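Local coordinates for spydx (Streptococcus pyogenes, PDB 2J43), which binds alpha-glucans such as glycogen through its paired family 41 carbohydrate-binding modules, which belong to a probable cell-wall-anchored pullulanase of the pathogen, at residues V25-D30 against V57-H63; W36-A40 against L70-G76; D126-V130 against L175-K179; A167-L173 against D190-L196; V202-D206 against N214-I218. One frame throughout, in Å; residues are numbered along the deposited sequence. Where two conformers were deposited one is given.

Along the chain, interactions 1 and 2 come first, their segments alternating, and both belong to the N-terminal module; interactions 3 and 4, also alternating, and then interaction 5 follow in the C-terminal half, interaction 5 including the chain's C-terminal tail. Interactions 1 and 2, with centres about 19 Å apart, meet where Trp26 packs on Leu70, in neighbouring strands 21-27 and 66-73 of one sheet. Interactions 3 and 4 share strand 170-176, and interaction 4 touches interaction 5 through Phe172, Tyr191 and Phe193 against Val202 and Val204. Centres of interactions 2 and 3 lie about 53 Å apart, reflecting two successive all-beta modules in a single glycogen-binding fragment.

Interaction 1. Residues V25-D30 against V57-H63; sequences VWGDVD and VPLAAKH
Asp28 reaches across to the end of 57-63, and its carboxylate turns a face to the carbonyl oxygen of His63. From CB outward, each atom meets that same oxygen: Asp28 CB is 3.4 Å from His63 O, CG only 2.9 Å, and OD1 and OD2 follow at similar range. His63 O is an acceptor too, so neither carboxylate oxygen can hydrogen-bond to it. What holds the group is elsewhere. A water lies 2.9 Å from Asp28 OD1 and within hydrogen-bonding distance of Lys62 O, while OD2 accepts from the backbone N of Gln65 and of Gln66. An aspartate suits the place because it can serve several donors at once. Its CG stands anti to the carbonyl carbon (chi1 -64°), which aims the carboxylate at the loop.

The backbones join at Val29 and Leu59: Asp30 N donates to Pro58 O at 3.0 Å, and Ala60 N donates to Asp28 O. Behind them the branched valines fill the interior, Val29 CG1 lying 3.9 Å from Val57 CG1. This single bridge, at the close of an inverse gamma turn centred on Asp28, links the ends of strands 21-27 and 53-58, which belong to different sheets of the module's beta-sandwich.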
# COMPACT_ATOMS: atom_id res chain seq x y z
N VAL A 25 14.66 -5.37 -15.78
CA VAL A 25 13.98 -4.10 -15.57
C VAL A 25 14.22 -3.07 -16.68
O VAL A 25 15.29 -3.03 -17.29
CB VAL A 25 14.35 -3.48 -14.20
CG1 VAL A 25 13.93 -4.38 -13.07
CG2 VAL A 25 15.85 -3.23 -14.10
N TRP A 26 13.20 -2.26 -16.92
CA TRP A 26 13.30 -1.15 -17.83
C TRP A 26 12.40 -0.01 -17.42
O TRP A 26 11.79 -0.03 -16.34
CB TRP A 26 13.07 -1.62 -19.24
CG TRP A 26 11.70 -2.19 -19.62
CD1 TRP A 26 10.76 -1.55 -20.36
CD2 TRP A 26 11.15 -3.53 -19.37
NE1 TRP A 26 9.68 -2.36 -20.57
CE2 TRP A 26 9.89 -3.58 -20.00
CE3 TRP A 26 11.59 -4.66 -18.69
CZ2 TRP A 26 9.07 -4.71 -19.97
CZ3 TRP A 26 10.77 -5.77 -18.67
CH2 TRP A 26 9.53 -5.78 -19.29
N GLY A 27 12.31 1.02 -18.25
CA GLY A 27 11.62 2.23 -17.83
C GLY A 27 12.53 3.08 -16.95
O GLY A 27 13.73 3.18 -17.18
N ASP A 28 11.93 3.69 -15.94
CA ASP A 28 12.60 4.76 -15.17
C ASP A 28 13.45 4.19 -14.04
O ASP A 28 13.36 4.61 -12.90
CB ASP A 28 11.55 5.76 -14.65
CG ASP A 28 10.85 6.48 -15.77
OD1 ASP A 28 11.48 6.74 -16.82
OD2 ASP A 28 9.66 6.78 -15.69
N VAL A 29 14.29 3.24 -14.39
CA VAL A 29 15.26 2.62 -13.50
C VAL A 29 16.65 3.23 -13.82
O VAL A 29 16.84 3.80 -14.91
CB VAL A 29 15.25 1.06 -13.64
CG1 VAL A 29 13.92 0.51 -13.21
CG2 VAL A 29 15.55 0.59 -15.03
N ASP A 30 17.55 3.13 -12.85
CA ASP A 30 18.89 3.69 -13.00
C ASP A 30 19.67 2.99 -14.09
O ASP A 30 20.37 3.63 -14.89
CB ASP A 30 19.61 3.65 -11.66
CG ASP A 30 20.94 4.35 -11.70
OD1 ASP A 30 20.93 5.52 -12.10
OD2 ASP A 30 21.98 3.80 -11.41
N VAL A 57 15.37 -2.03 -6.32
CA VAL A 57 15.73 -1.70 -7.70
C VAL A 57 16.09 -0.20 -7.73
O VAL A 57 15.22 0.63 -7.52
CB VAL A 57 14.59 -1.94 -8.67
CG1 VAL A 57 15.01 -1.54 -10.10
CG2 VAL A 57 14.12 -3.43 -8.66
N PRO A 58 17.34 0.16 -8.01
CA PRO A 58 17.69 1.57 -8.14
C PRO A 58 16.89 2.23 -9.25
O PRO A 58 16.74 1.70 -10.35
CB PRO A 58 19.20 1.53 -8.49
CG PRO A 58 19.66 0.25 -7.89
CD PRO A 58 18.53 -0.70 -8.17
N LEU A 59 16.37 3.42 -8.94
CA LEU A 59 15.56 4.18 -9.87
C LEU A 59 16.31 5.32 -10.55
O LEU A 59 17.34 5.74 -10.07
CB LEU A 59 14.34 4.79 -9.17
CG LEU A 59 13.32 3.79 -8.62
CD1 LEU A 59 12.21 4.53 -7.91
CD2 LEU A 59 12.77 2.86 -9.74
N ALA A 60 15.78 5.79 -11.64
CA ALA A 60 16.41 6.85 -12.41
C ALA A 60 16.60 8.10 -11.56
O ALA A 60 15.74 8.44 -10.76
CB ALA A 60 15.59 7.17 -13.59
N ALA A 61 17.67 8.82 -11.83
CA ALA A 61 17.97 10.06 -11.10
C ALA A 61 16.92 11.12 -11.32
O ALA A 61 16.69 11.95 -10.43
CB ALA A 61 19.35 10.58 -11.52
N LYS A 62 16.31 11.13 -12.50
CA LYS A 62 15.24 12.06 -12.82
C LYS A 62 14.12 11.38 -13.60
O LYS A 62 14.34 10.37 -14.27
CB LYS A 62 15.79 13.25 -13.62
CG LYS A 62 16.34 12.84 -14.98
CD LYS A 62 17.62 13.58 -15.35
CE LYS A 62 18.36 12.86 -16.46
NZ LYS A 62 19.31 11.86 -15.90
N HIS A 63 12.92 11.92 -13.51
CA HIS A 63 11.72 11.48 -14.19
C HIS A 63 11.32 10.06 -13.83
O HIS A 63 11.34 9.15 -14.67
CB HIS A 63 11.80 11.68 -15.72
CG HIS A 63 12.26 13.06 -16.10
ND1 HIS A 63 13.46 13.31 -16.74
CD2 HIS A 63 11.67 14.28 -15.92
CE1 HIS A 63 13.59 14.61 -16.93
NE2 HIS A 63 12.52 15.22 -16.45
O HOH W 1 13.83 8.39 -16.34
O HOH W 2 19.78 7.64 -13.47

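Interaction 2. Residues W36-A40 against L70-G76; sequences WPNGA and LINNKAG
Asn72 and Gly76 take part in the two hydrogen bonds that join loop 36-40 to strand 66-73 and the turn after it, and the bonds differ in quality. The side-chain amide of Asn72 donates through ND2 to Pro37 O at 3.1 Å, arriving in the carbonyl plane on a lone pair, though the acceptor is tilted 24° out of the amide plane. With CG between the backbone N and the carbonyl carbon (chi1 68°), Asn72 directs its amide at Pro37 O. The second bond is weak: Trp36 NE1 to Gly76 O, 3.4 Å and well bent, made at the edge of the indole.

Both acceptors sit in turns. Pro37 to Ala40 and Asn73 to Gly76 each form a type I beta turn, the latter at the end of a strand in the four-stranded sheet of the N-terminal module, and a cis peptide bond before Pro37 folds its ring back on Trp36. Gly76, at phi 88°, adopts a conformation glycine tolerates easily.

Packing round the indole makes up the rest. One face of the indole carries Pro37 CB and, over its rim, Asn72 ND2, which is 3.5 Å from Trp36 CZ3. Leu70 CD1 comes to the ring's edge, 3.8 Å from Trp36 CH2, and Trp24 meets the same indole edge-to-face. Pro37 CG rests 3.8 Å from Gly76 CA, while Ala40, small enough to fit there, sets CB beside the Asn72 amide.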
# COMPACT_ATOMS: atom_id res chain seq x y z
N TRP A 36 20.29 -10.03 -22.80
CA TRP A 36 19.32 -11.03 -22.40
C TRP A 36 19.92 -12.45 -22.38
O TRP A 36 20.59 -12.79 -23.35
CB TRP A 36 18.12 -11.01 -23.37
CG TRP A 36 17.10 -11.99 -23.07
CD1 TRP A 36 16.94 -13.23 -23.67
CD2 TRP A 36 16.01 -11.85 -22.18
NE1 TRP A 36 15.85 -13.87 -23.14
CE2 TRP A 36 15.23 -13.02 -22.26
CE3 TRP A 36 15.61 -10.85 -21.28
CZ2 TRP A 36 14.11 -13.22 -21.47
CZ3 TRP A 36 14.49 -11.04 -20.54
CH2 TRP A 36 13.73 -12.20 -20.64
N PRO A 37 19.62 -13.28 -21.38
CA PRO A 37 18.85 -13.01 -20.16
C PRO A 37 19.74 -12.72 -18.96
O PRO A 37 19.24 -12.36 -17.91
CB PRO A 37 18.09 -14.34 -19.96
CG PRO A 37 19.11 -15.39 -20.38
CD PRO A 37 19.87 -14.72 -21.50
N ASN A 38 21.03 -12.84 -19.15
CA ASN A 38 21.91 -12.92 -17.96
C ASN A 38 22.16 -11.56 -17.32
O ASN A 38 22.55 -11.48 -16.13
CB ASN A 38 23.21 -13.63 -18.29
CG ASN A 38 23.00 -15.09 -18.63
OD1 ASN A 38 22.03 -15.75 -18.16
ND2 ASN A 38 23.90 -15.64 -19.41
N GLY A 39 21.86 -10.47 -18.03
CA GLY A 39 21.95 -9.14 -17.46
C GLY A 39 20.93 -8.77 -16.41
O GLY A 39 21.00 -7.68 -15.87
N ALA A 40 19.95 -9.62 -16.17
CA ALA A 40 18.96 -9.33 -15.12
C ALA A 40 19.63 -9.22 -13.74
O ALA A 40 20.76 -9.76 -13.56
CB ALA A 40 17.92 -10.46 -15.07
N LEU A 70 10.19 -7.87 -15.55
CA LEU A 70 9.76 -9.25 -15.68
C LEU A 70 10.71 -10.11 -14.87
O LEU A 70 11.78 -9.66 -14.52
CB LEU A 70 9.72 -9.70 -17.14
CG LEU A 70 11.05 -9.69 -17.88
CD1 LEU A 70 11.76 -11.02 -17.63
CD2 LEU A 70 10.91 -9.47 -19.39
N ILE A 71 10.29 -11.34 -14.61
CA ILE A 71 11.14 -12.35 -13.95
C ILE A 71 11.49 -13.35 -15.02
O ILE A 71 10.59 -13.92 -15.68
CB ILE A 71 10.42 -13.04 -12.73
CG1 ILE A 71 10.14 -12.01 -11.64
CG2 ILE A 71 11.29 -14.19 -12.15
CD1 ILE A 71 9.40 -12.53 -10.47
N ASN A 72 12.77 -13.59 -15.20
CA ASN A 72 13.26 -14.56 -16.18
C ASN A 72 14.05 -15.64 -15.48
O ASN A 72 14.16 -15.63 -14.27
CB ASN A 72 14.08 -13.90 -17.31
CG ASN A 72 15.45 -13.30 -16.88
OD1 ASN A 72 15.95 -13.64 -15.82
ND2 ASN A 72 16.13 -12.55 -17.78
N ASN A 73 14.50 -16.59 -16.28
CA ASN A 73 15.47 -17.57 -15.80
C ASN A 73 16.64 -17.66 -16.74
O ASN A 73 16.71 -17.00 -17.77
CB ASN A 73 14.80 -18.91 -15.53
CG ASN A 73 14.28 -19.56 -16.81
OD1 ASN A 73 14.67 -19.20 -17.92
ND2 ASN A 73 13.40 -20.55 -16.62
N LYS A 74 17.64 -18.43 -16.35
CA LYS A 74 18.89 -18.42 -17.09
C LYS A 74 18.76 -19.13 -18.45
O LYS A 74 19.54 -18.87 -19.35
CB LYS A 74 20.05 -18.93 -16.22
CG LYS A 74 19.90 -20.33 -15.79
CD LYS A 74 21.12 -20.82 -14.94
CE LYS A 74 20.73 -22.09 -14.20
NZ LYS A 74 20.68 -23.30 -15.07
N ALA A 75 17.72 -19.96 -18.63
CA ALA A 75 17.35 -20.51 -19.94
C ALA A 75 16.72 -19.48 -20.87
O ALA A 75 16.50 -19.76 -22.06
CB ALA A 75 16.42 -21.67 -19.79
N GLY A 76 16.45 -18.26 -20.36
CA GLY A 76 15.89 -17.20 -21.17
C GLY A 76 14.38 -17.15 -21.27
O GLY A 76 13.85 -16.46 -22.15

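Interaction 3. Residues D126-V130 against L175-K179; sequences DNLAV and LDKSK
A methyl group pressed against a carboxylate is the odd feature here: Leu128 CD2 lies 3.5 Å from Asp176 CG, although the acid itself is occupied with its own chain. The two residues form a non-hydrogen-bonded pair of an antiparallel beta sheet, beside the hydrogen-bonded pair Ala129 and Leu175, just where strand 170-176 gives way to a type I turn from Asp176 to Lys179.

Asp176, with CG anti to the backbone N (chi1 -177°), folds its carboxylate over that turn. OD1 accepts from Ser178 N at 3.0 Å, an Asx turn, and from Ser178 OG at 2.7 Å, both donors coming from the same face of the carboxylate; a water bound to Asp126 O donates to it as well. OD2 makes a salt bridge with Lys179 NZ. Aspartate and serine thus serve as turn formers whose polar ends fasten the bend.

Between the strands, Leu175 N donates to Ala129 O and Ala129 N to Leu175 O, and Lys177 N continues the pairing to Asn127 O at 2.9 Å. Asn127 accommodates a positive phi (65°) at the strand entry. Lys177 runs its methylenes past Asn127 O, and one water accepts from both Lys177 NZ (3.0 Å) and Asn127 ND2 (3.1 Å).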
# COMPACT_ATOMS: atom_id res chain seq x y z
N ASP A 126 -3.50 10.03 21.09
CA ASP A 126 -4.24 9.72 22.30
C ASP A 126 -5.65 10.31 22.21
O ASP A 126 -5.83 11.47 21.86
CB ASP A 126 -3.57 10.30 23.55
CG ASP A 126 -2.39 9.48 24.04
OD1 ASP A 126 -2.18 8.34 23.58
OD2 ASP A 126 -1.65 9.94 24.96
N ASN A 127 -6.61 9.47 22.57
CA ASN A 127 -8.03 9.84 22.65
C ASN A 127 -8.68 10.20 21.31
O ASN A 127 -9.78 10.75 21.27
CB ASN A 127 -8.27 10.90 23.70
CG ASN A 127 -7.69 10.54 25.06
OD1 ASN A 127 -6.85 11.28 25.60
ND2 ASN A 127 -8.02 9.39 25.56
N LEU A 128 -8.01 9.91 20.22
CA LEU A 128 -8.65 10.01 18.90
C LEU A 128 -9.36 8.68 18.62
O LEU A 128 -8.89 7.63 19.07
CB LEU A 128 -7.60 10.30 17.83
CG LEU A 128 -6.87 11.63 17.97
CD1 LEU A 128 -6.03 11.89 16.68
CD2 LEU A 128 -7.73 12.83 18.30
N ALA A 129 -10.45 8.70 17.87
CA ALA A 129 -11.20 7.47 17.58
C ALA A 129 -11.81 7.58 16.20
O ALA A 129 -11.94 8.68 15.67
CB ALA A 129 -12.32 7.28 18.59
N VAL A 130 -12.25 6.46 15.69
CA VAL A 130 -12.88 6.40 14.36
C VAL A 130 -14.34 6.00 14.55
O VAL A 130 -14.64 4.96 15.09
CB VAL A 130 -12.20 5.37 13.43
CG1 VAL A 130 -12.81 5.54 12.00
CG2 VAL A 130 -10.70 5.57 13.43
N LEU A 175 -12.54 11.33 15.14
CA LEU A 175 -12.99 12.10 16.31
C LEU A 175 -11.88 12.37 17.29
O LEU A 175 -10.93 11.58 17.41
CB LEU A 175 -14.07 11.31 17.05
CG LEU A 175 -15.24 10.78 16.23
CD1 LEU A 175 -16.30 10.13 17.16
CD2 LEU A 175 -15.82 11.90 15.38
N ASP A 176 -11.99 13.50 17.97
CA ASP A 176 -11.13 13.79 19.09
C ASP A 176 -11.97 13.82 20.36
O ASP A 176 -12.68 14.77 20.63
CB ASP A 176 -10.41 15.11 18.84
CG ASP A 176 -9.44 15.46 19.93
OD1 ASP A 176 -9.47 14.80 20.99
OD2 ASP A 176 -8.63 16.43 19.79
N LYS A 177 -11.90 12.75 21.13
CA LYS A 177 -12.74 12.59 22.33
C LYS A 177 -12.33 13.50 23.50
O LYS A 177 -13.06 13.55 24.48
CB LYS A 177 -12.69 11.17 22.81
CG LYS A 177 -13.15 10.14 21.76
CD LYS A 177 -13.33 8.75 22.31
CE LYS A 177 -12.07 8.21 22.98
NZ LYS A 177 -12.23 6.83 23.54
N SER A 178 -11.21 14.20 23.38
CA SER A 178 -10.79 15.15 24.40
C SER A 178 -11.62 16.43 24.31
O SER A 178 -11.69 17.24 25.26
CB SER A 178 -9.31 15.45 24.26
OG SER A 178 -9.05 16.33 23.20
N LYS A 179 -12.31 16.61 23.18
CA LYS A 179 -13.11 17.80 22.95
C LYS A 179 -14.57 17.64 23.32
O LYS A 179 -14.99 16.57 23.71
CB LYS A 179 -13.01 18.21 21.48
CG LYS A 179 -11.60 18.34 20.96
CD LYS A 179 -10.84 19.43 21.74
CE LYS A 179 -9.90 20.23 20.90
NZ LYS A 179 -8.69 19.48 20.57
O HOH W 3 -7.09 13.88 22.07
O HOH W 4 -9.52 6.79 24.93

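Interaction 4. Residues A167-L173 against D190-L196; sequences ANEIGFL and DYLFKEL
An antiparallel pair at the margin of the C-terminal module's large sheet joins 170-173 to the short strand 191-193, Phe172 facing Tyr191 and Ile170 facing Phe193. Their axes approach to 4.8 Å, running 155° apart. Each of these two pairs is doubly hydrogen-bonded; Ile170 N to Phe193 O, for example, measures 2.9 Å.

On the face of the sheet that carries these four side chains, Phe172 takes chi1 65°, setting its ring beneath Tyr191. Tyr191 CB then lies over the centre of that ring, 3.6 Å from the centroid, a CH-pi contact. The ring planes are 23° apart but offset, so that little of one ring covers the other, and Phe172 CE1 touches Tyr191 CD2 at 3.6 Å. Ile170 CG2 packs on Phe193 CB. On the other face Gly171, having no side chain, lets Leu192 CD1 settle 3.8 Å from its CA. Glu169 and Lys194 run alongside one another; Glu169 OE1 stays 4.3 Å from Lys194 NZ, too far for a salt bridge, while OE2 pairs with Lys134.

Farther on, a water donates to Asn168 O (2.7 Å) and accepts from Leu196 N, and Leu196 CD1 meets Ala167 CB.

Strand 128-134 flanks 170-176 across from 191-193, while Phe172, Tyr191 and Phe193 pack on strand 201-205 and Ile170 and Phe193 reach Leu114 of strand 113-119.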
# COMPACT_ATOMS: atom_id res chain seq x y z
N ALA A 167 -20.25 -5.77 1.08
CA ALA A 167 -20.08 -4.34 1.31
C ALA A 167 -19.73 -3.59 0.03
O ALA A 167 -18.89 -4.03 -0.77
CB ALA A 167 -19.01 -4.09 2.40
N ASN A 168 -20.37 -2.44 -0.16
CA ASN A 168 -20.07 -1.52 -1.27
C ASN A 168 -19.51 -0.18 -0.85
O ASN A 168 -18.71 0.39 -1.58
CB ASN A 168 -21.33 -1.20 -2.07
CG ASN A 168 -21.93 -2.41 -2.72
OD1 ASN A 168 -21.24 -3.17 -3.39
ND2 ASN A 168 -23.23 -2.60 -2.51
N GLU A 169 -19.98 0.37 0.29
CA GLU A 169 -19.64 1.73 0.70
C GLU A 169 -19.48 1.82 2.23
O GLU A 169 -20.22 1.16 2.96
CB GLU A 169 -20.74 2.68 0.23
CG GLU A 169 -20.32 4.12 0.16
CD GLU A 169 -21.31 4.99 -0.61
OE1 GLU A 169 -21.69 4.61 -1.73
OE2 GLU A 169 -21.69 6.07 -0.07
N ILE A 170 -18.44 2.52 2.69
CA ILE A 170 -18.23 2.77 4.12
C ILE A 170 -18.17 4.26 4.32
O ILE A 170 -17.73 5.00 3.46
CB ILE A 170 -16.92 2.08 4.65
CG1 ILE A 170 -16.70 2.29 6.15
CG2 ILE A 170 -15.68 2.63 3.96
CD1 ILE A 170 -15.45 1.57 6.69
N GLY A 171 -18.65 4.69 5.49
CA GLY A 171 -18.49 6.05 5.92
C GLY A 171 -17.76 5.99 7.26
O GLY A 171 -17.89 5.04 8.03
N PHE A 172 -17.00 7.03 7.49
CA PHE A 172 -16.32 7.16 8.76
C PHE A 172 -15.93 8.61 9.05
O PHE A 172 -16.01 9.51 8.21
CB PHE A 172 -15.10 6.22 8.82
CG PHE A 172 -14.01 6.53 7.83
CD1 PHE A 172 -12.91 7.35 8.16
CD2 PHE A 172 -14.06 6.01 6.57
CE1 PHE A 172 -11.92 7.60 7.23
CE2 PHE A 172 -13.01 6.25 5.66
CZ PHE A 172 -11.98 7.04 6.01
N LEU A 173 -15.54 8.85 10.30
CA LEU A 173 -15.10 10.17 10.69
C LEU A 173 -14.05 10.03 11.75
O LEU A 173 -14.12 9.13 12.55
CB LEU A 173 -16.27 11.00 11.22
CG LEU A 173 -16.05 12.50 11.25
CD1 LEU A 173 -15.70 13.17 9.93
CD2 LEU A 173 -17.27 13.25 11.88
N ASP A 190 -18.04 14.05 6.56
CA ASP A 190 -17.93 12.60 6.59
C ASP A 190 -17.04 12.09 5.48
O ASP A 190 -17.16 12.52 4.32
CB ASP A 190 -19.29 12.00 6.37
CG ASP A 190 -20.22 12.13 7.58
OD1 ASP A 190 -19.76 12.41 8.71
OD2 ASP A 190 -21.44 11.85 7.45
N TYR A 191 -16.16 11.15 5.82
CA TYR A 191 -15.39 10.44 4.81
C TYR A 191 -16.19 9.32 4.24
O TYR A 191 -16.77 8.54 4.95
CB TYR A 191 -14.14 9.84 5.43
CG TYR A 191 -13.15 10.82 5.93
CD1 TYR A 191 -12.40 11.55 5.06
CD2 TYR A 191 -12.95 11.01 7.29
CE1 TYR A 191 -11.46 12.45 5.50
CE2 TYR A 191 -12.03 11.86 7.76
CZ TYR A 191 -11.28 12.63 6.89
OH TYR A 191 -10.38 13.52 7.41
N LEU A 192 -16.19 9.19 2.91
CA LEU A 192 -16.93 8.15 2.24
C LEU A 192 -15.97 7.39 1.33
O LEU A 192 -15.14 8.00 0.65
CB LEU A 192 -18.06 8.78 1.40
CG LEU A 192 -19.51 8.56 1.82
CD1 LEU A 192 -19.77 8.51 3.37
CD2 LEU A 192 -20.42 9.63 1.15
N PHE A 193 -16.08 6.07 1.33
CA PHE A 193 -15.24 5.24 0.45
C PHE A 193 -16.01 4.11 -0.14
O PHE A 193 -16.65 3.35 0.54
CB PHE A 193 -14.02 4.71 1.22
CG PHE A 193 -13.00 4.03 0.34
CD1 PHE A 193 -12.21 4.79 -0.53
CD2 PHE A 193 -12.82 2.68 0.40
CE1 PHE A 193 -11.28 4.15 -1.35
CE2 PHE A 193 -11.87 2.04 -0.40
CZ PHE A 193 -11.11 2.79 -1.26
N LYS A 194 -15.90 3.94 -1.46
CA LYS A 194 -16.65 2.90 -2.15
C LYS A 194 -15.83 2.14 -3.20
O LYS A 194 -16.40 1.62 -4.16
CB LYS A 194 -17.90 3.52 -2.82
CG LYS A 194 -17.61 4.66 -3.78
CD LYS A 194 -18.66 4.74 -4.91
CE LYS A 194 -19.93 5.45 -4.50
NZ LYS A 194 -20.75 5.83 -5.70
N GLU A 195 -14.51 2.08 -3.06
CA GLU A 195 -13.67 1.26 -3.94
C GLU A 195 -13.16 0.02 -3.18
O GLU A 195 -11.98 -0.30 -3.21
CB GLU A 195 -12.47 2.08 -4.49
CG GLU A 195 -12.72 3.54 -4.85
CD GLU A 195 -11.50 4.22 -5.49
OE1 GLU A 195 -10.39 4.30 -4.88
OE2 GLU A 195 -11.64 4.67 -6.64
N LEU A 196 -14.04 -0.70 -2.49
CA LEU A 196 -13.60 -1.81 -1.63
C LEU A 196 -13.02 -3.05 -2.33
O LEU A 196 -12.40 -3.90 -1.68
CB LEU A 196 -14.71 -2.26 -0.69
CG LEU A 196 -15.33 -1.22 0.24
CD1 LEU A 196 -16.60 -1.80 0.89
CD2 LEU A 196 -14.35 -0.76 1.31
O HOH W 5 -16.97 -1.18 -3.01

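Interaction 5. Residues V202-D206 against N214-I218; sequences VFVKD and NPYYI
Tyr217 OH and Val204 O share one water, 2.7 Å from the hydroxyl and 3.0 Å from the carbonyl oxygen. This water links strand 201-205 to the C-terminal tail; the rest of the contact is carried by rings and methylenes.

Lys205 lays its aliphatic chain over one face of the Tyr217 ring. Its CD stands almost exactly above the centre, 3.6 Å from the centroid and 7° off the normal, a CH-pi contact, while CE reaches 3.6 Å from Tyr217 CG. The chain then bends at its last torsion (chi4 69°), and the ammonium passes beyond the ring to a salt bridge with Asp208; its own cation-pi attraction to Tyr217 is long and weak at best. Lysine serves well here because its methylenes can cover a ring while its charge finds an acid outside it. The other face of Tyr217 looks toward Pro215 C.

Phe203 offers a face to the Asn214-Pro215 peptide: Asn214 C lies 3.4 Å from Phe203 CD2, near the rim, with Pro215 N above the middle. Pro215 CB meets Phe203 CE1 at 3.8 Å, and Pro215 CD makes a CH-pi contact over the same face, a place that suits a compact proline ring. A type I turn from Asn214 to Tyr217 presents these groups, and Tyr217 accommodates a positive phi (56°).

Tyr155 meets Phe203 edge-to-face, and Tyr106 packs on it too. Since Asn214 touches Leu88 and Tyr216 touches Met92, the tail sits at the junction of the two carbohydrate-binding modules, covering the outermost strand of the C-terminal module's sheet.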
# COMPACT_ATOMS: atom_id res chain seq x y z
N VAL A 202 -7.06 2.48 3.26
CA VAL A 202 -7.22 3.86 2.94
C VAL A 202 -6.45 4.75 3.89
O VAL A 202 -5.97 4.32 4.97
CB VAL A 202 -8.71 4.28 2.86
CG1 VAL A 202 -9.45 3.46 1.78
CG2 VAL A 202 -9.39 4.16 4.19
N PHE A 203 -6.30 6.01 3.50
CA PHE A 203 -5.38 6.91 4.14
C PHE A 203 -6.03 8.26 4.25
O PHE A 203 -6.51 8.81 3.25
CB PHE A 203 -4.08 7.01 3.33
CG PHE A 203 -3.46 5.67 3.09
CD1 PHE A 203 -2.46 5.21 3.90
CD2 PHE A 203 -3.94 4.85 2.10
CE1 PHE A 203 -1.96 3.89 3.71
CE2 PHE A 203 -3.44 3.58 1.90
CZ PHE A 203 -2.44 3.11 2.72
N VAL A 204 -6.12 8.75 5.48
CA VAL A 204 -6.59 10.11 5.77
C VAL A 204 -5.62 10.83 6.66
O VAL A 204 -4.77 10.21 7.31
CB VAL A 204 -8.03 10.15 6.40
CG1 VAL A 204 -9.10 9.81 5.33
CG2 VAL A 204 -8.12 9.26 7.56
N LYS A 205 -5.63 12.17 6.62
CA LYS A 205 -4.68 12.93 7.38
C LYS A 205 -5.22 14.27 7.90
O LYS A 205 -6.10 14.85 7.26
CB LYS A 205 -3.44 13.24 6.52
CG LYS A 205 -3.72 13.94 5.20
CD LYS A 205 -2.36 14.27 4.49
CE LYS A 205 -2.55 14.92 3.15
NZ LYS A 205 -3.11 16.32 3.21
N ASP A 206 -4.69 14.71 9.04
CA ASP A 206 -4.89 16.06 9.55
C ASP A 206 -6.39 16.44 9.55
O ASP A 206 -7.22 15.70 10.12
CB ASP A 206 -3.98 17.02 8.74
CG ASP A 206 -2.52 16.60 8.79
OD1 ASP A 206 -1.99 16.47 9.90
OD2 ASP A 206 -1.87 16.39 7.79
N ASN A 214 -3.97 5.60 -1.28
CA ASN A 214 -2.53 5.39 -1.23
C ASN A 214 -1.86 6.26 -0.22
O ASN A 214 -2.37 7.34 0.12
CB ASN A 214 -1.93 5.69 -2.64
CG ASN A 214 -2.13 7.13 -3.07
OD1 ASN A 214 -3.16 7.47 -3.71
ND2 ASN A 214 -1.24 7.98 -2.69
N PRO A 215 -0.71 5.83 0.30
CA PRO A 215 -0.04 6.57 1.36
C PRO A 215 0.72 7.81 0.94
O PRO A 215 1.30 8.45 1.81
CB PRO A 215 0.93 5.52 1.94
CG PRO A 215 1.23 4.67 0.81
CD PRO A 215 -0.02 4.56 -0.01
N TYR A 216 0.67 8.14 -0.35
CA TYR A 216 1.28 9.36 -0.87
C TYR A 216 0.29 10.50 -0.90
O TYR A 216 0.66 11.63 -1.26
CB TYR A 216 1.89 9.08 -2.26
CG TYR A 216 2.87 7.97 -2.15
CD1 TYR A 216 4.13 8.17 -1.63
CD2 TYR A 216 2.51 6.66 -2.48
CE1 TYR A 216 5.03 7.14 -1.48
CE2 TYR A 216 3.42 5.62 -2.32
CZ TYR A 216 4.66 5.85 -1.79
OH TYR A 216 5.57 4.84 -1.57
N TYR A 217 -0.97 10.23 -0.54
CA TYR A 217 -2.05 11.24 -0.55
C TYR A 217 -2.18 11.87 -1.96
O TYR A 217 -2.33 13.08 -2.09
CB TYR A 217 -1.89 12.30 0.57
CG TYR A 217 -1.63 11.65 1.92
CD1 TYR A 217 -2.66 11.06 2.61
CD2 TYR A 217 -0.35 11.63 2.48
CE1 TYR A 217 -2.42 10.45 3.85
CE2 TYR A 217 -0.12 11.06 3.71
CZ TYR A 217 -1.17 10.42 4.36
OH TYR A 217 -0.93 9.80 5.56
N ILE A 218 -2.16 11.02 -2.97
CA ILE A 218 -2.42 11.44 -4.37
C ILE A 218 -3.83 11.08 -4.77
O ILE A 218 -4.24 9.94 -4.72
CB ILE A 218 -1.41 10.78 -5.34
CG1 ILE A 218 0.02 11.04 -4.87
CG2 ILE A 218 -1.62 11.34 -6.79
CD1 ILE A 218 0.49 12.56 -4.88
O HOH W 6 -2.74 8.08 6.57